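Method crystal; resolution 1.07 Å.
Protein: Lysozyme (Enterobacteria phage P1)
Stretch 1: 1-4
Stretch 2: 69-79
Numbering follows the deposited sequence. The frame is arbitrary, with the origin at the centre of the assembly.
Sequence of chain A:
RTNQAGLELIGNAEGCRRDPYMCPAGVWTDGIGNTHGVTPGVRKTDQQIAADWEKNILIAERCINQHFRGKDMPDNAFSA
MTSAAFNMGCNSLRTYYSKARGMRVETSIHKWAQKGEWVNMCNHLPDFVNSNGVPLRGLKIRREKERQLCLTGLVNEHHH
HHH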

# COMPACT_ATOMS: atom_id res chain seq x y z
N ARG A 1 -13.02 -5.10 6.77
CA ARG A 1 -13.20 -6.14 5.74
C ARG A 1 -11.93 -6.94 5.46
O ARG A 1 -12.02 -8.10 5.09
N THR A 2 -10.75 -6.33 5.59
CA THR A 2 -9.51 -7.04 5.30
C THR A 2 -9.54 -8.40 5.99
O THR A 2 -9.85 -8.51 7.18
N ASN A 3 -9.21 -9.42 5.23
CA ASN A 3 -9.29 -10.78 5.69
C ASN A 3 -8.05 -11.21 6.47
O ASN A 3 -7.11 -10.43 6.66
N GLN A 4 -8.04 -12.44 6.99
CA GLN A 4 -6.95 -12.88 7.82
C GLN A 4 -5.64 -12.83 7.13
O GLN A 4 -4.63 -12.47 7.73
N ARG A 69 -12.46 0.97 -6.57
CA ARG A 69 -13.62 0.06 -6.76
C ARG A 69 -13.61 -1.11 -5.79
O ARG A 69 -14.03 -2.21 -6.11
N GLY A 70 -13.12 -0.86 -4.57
CA GLY A 70 -12.95 -1.91 -3.60
C GLY A 70 -14.19 -2.75 -3.37
O GLY A 70 -14.09 -3.93 -3.16
N LYS A 71 -15.36 -2.13 -3.36
CA LYS A 71 -16.59 -2.89 -3.05
C LYS A 71 -16.89 -3.96 -4.10
O LYS A 71 -17.62 -4.90 -3.81
N ASP A 72 -16.32 -3.80 -5.28
CA ASP A 72 -16.48 -4.76 -6.36
C ASP A 72 -15.44 -5.85 -6.42
O ASP A 72 -15.58 -6.80 -7.19
N MET A 73 -14.38 -5.73 -5.62
CA MET A 73 -13.30 -6.74 -5.59
C MET A 73 -13.70 -7.92 -4.77
O MET A 73 -14.44 -7.75 -3.81
N PRO A 74 -13.13 -9.10 -5.06
CA PRO A 74 -13.15 -10.18 -4.09
C PRO A 74 -12.32 -9.84 -2.87
O PRO A 74 -11.47 -8.93 -2.93
N ASP A 75 -12.55 -10.55 -1.79
CA ASP A 75 -11.85 -10.28 -0.54
C ASP A 75 -10.35 -10.37 -0.65
O ASP A 75 -9.67 -9.55 -0.01
N ASN A 76 -9.77 -11.30 -1.39
CA ASN A 76 -8.33 -11.38 -1.42
C ASN A 76 -7.70 -10.17 -2.09
O ASN A 76 -6.77 -9.57 -1.51
N ALA A 77 -8.22 -9.75 -3.23
CA ALA A 77 -7.71 -8.57 -3.88
C ALA A 77 -7.92 -7.34 -2.99
O ALA A 77 -7.03 -6.47 -2.85
N PHE A 78 -9.10 -7.22 -2.40
CA PHE A 78 -9.38 -6.09 -1.54
C PHE A 78 -8.38 -6.03 -0.40
O PHE A 78 -7.91 -4.92 -0.04
N SER A 79 -8.11 -7.15 0.18
CA SER A 79 -7.23 -7.23 1.36
C SER A 79 -5.79 -6.96 0.99
O SER A 79 -5.09 -6.22 1.71

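The contact is dominated by Arg1, whose side chain points toward the second stretch and runs fully extended (t, t, t for chi1 to chi3) to the start of the helix. Its guanidinium forms a salt bridge with Asp75 (m): OD1 of Asp75 accepts from both NE and NH1 of Arg1, each at 2.9 Å. NH1 of Arg1 also donates to Met73 O at 2.8 Å, nearly linearly, and NH2 of Arg1 reaches Gly70 O at 2.9 Å. All three acceptors lie at the edge of the guanidinium, which leaves one face free to stack on the ring of Phe78 (t), with centres 4.4 Å apart and planes inclined by only 17°. Arg1 CD sits over the same ring, 3.9 Å from its centroid.

Asn3 (p) makes the second polar cluster. Its backbone N donates to Ser79 OG at 2.9 Å; that hydroxyl, in the m rotamer, in turn donates to Asp75 O at 2.8 Å. Asn3 ND2 donates to Asn76 OD1 at 2.9 Å, the Asn76 side chain (m) bending back although its CA-to-CB bond points away.

Two waters extend the network: one links Arg1 O to Asp75 OD2, the latter weakly, and another joins Asn3 ND2 to Asp75 OD2.

The CA-to-CB bond of Thr2 (m) points sideways; its CG2 lies 3.9 Å from Ser79 CB.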

# COMPACT_ATOMS: atom_id res chain seq x y z
CB ARG A 1 -13.72 -5.50 4.44
CG ARG A 1 -14.01 -6.55 3.34
CD ARG A 1 -14.52 -5.92 2.07
NE ARG A 1 -14.59 -6.95 1.05
CZ ARG A 1 -14.54 -6.76 -0.26
NH1 ARG A 1 -14.45 -7.80 -1.05
NH2 ARG A 1 -14.56 -5.56 -0.79
CB THR A 2 -8.31 -6.23 5.79
OG1 THR A 2 -8.32 -4.96 5.11
CG2 THR A 2 -7.02 -6.88 5.44
CB ASN A 3 -9.66 -11.72 4.53
CG ASN A 3 -8.58 -11.84 3.49
OD1 ASN A 3 -7.41 -11.45 3.67
ND2 ASN A 3 -8.98 -12.46 2.36
CB GLN A 4 -7.23 -14.31 8.34
CG GLN A 4 -8.39 -14.39 9.22
CD GLN A 4 -8.13 -13.64 10.47
OE1 GLN A 4 -7.16 -13.96 11.21
NE2 GLN A 4 -8.90 -12.57 10.69
CB ARG A 69 -13.80 -0.38 -8.22
CG ARG A 69 -14.31 0.76 -9.11
CD ARG A 69 -14.51 0.27 -10.54
NE ARG A 69 -15.51 -0.80 -10.54
CZ ARG A 69 -15.71 -1.69 -11.49
NH1 ARG A 69 -15.01 -1.61 -12.60
NH2 ARG A 69 -16.60 -2.64 -11.31
CB LYS A 71 -17.76 -1.92 -2.90
CG LYS A 71 -17.59 -1.05 -1.65
CD LYS A 71 -18.67 -0.06 -1.51
CE LYS A 71 -18.02 1.29 -1.20
NZ LYS A 71 -17.70 2.13 -2.38
CB ASP A 72 -16.52 -4.06 -7.71
CG ASP A 72 -17.62 -3.08 -7.84
OD1 ASP A 72 -18.70 -3.32 -7.25
OD2 ASP A 72 -17.40 -2.04 -8.54
CB MET A 73 -12.06 -6.12 -4.89
CG MET A 73 -11.42 -5.04 -5.63
SD MET A 73 -9.93 -4.55 -4.75
CE MET A 73 -9.60 -2.99 -5.63
CB PRO A 74 -12.52 -11.35 -4.84
CG PRO A 74 -12.31 -10.90 -6.21
CD PRO A 74 -12.39 -9.43 -6.29
CB ASP A 75 -12.30 -11.25 0.55
CG ASP A 75 -13.62 -10.87 1.22
OD1 ASP A 75 -14.26 -9.84 0.96
OD2 ASP A 75 -14.09 -11.64 2.09
CB ASN A 76 -7.89 -12.67 -2.12
CG ASN A 76 -8.15 -13.92 -1.33
OD1 ASN A 76 -8.32 -13.86 -0.10
ND2 ASN A 76 -8.21 -15.06 -2.02
CB ALA A 77 -8.33 -8.37 -5.23
CB PHE A 78 -10.78 -6.20 -0.96
CG PHE A 78 -11.11 -5.10 -0.00
CD1 PHE A 78 -11.51 -3.87 -0.46
CD2 PHE A 78 -10.88 -5.27 1.36
CE1 PHE A 78 -11.72 -2.84 0.43
CE2 PHE A 78 -11.05 -4.21 2.21
CZ PHE A 78 -11.48 -3.03 1.75
CB SER A 79 -7.38 -8.61 1.98
OG SER A 79 -8.69 -8.82 2.46
O HOH W 1 -13.72 -10.12 5.08
O HOH W 2 -11.79 -13.66 2.82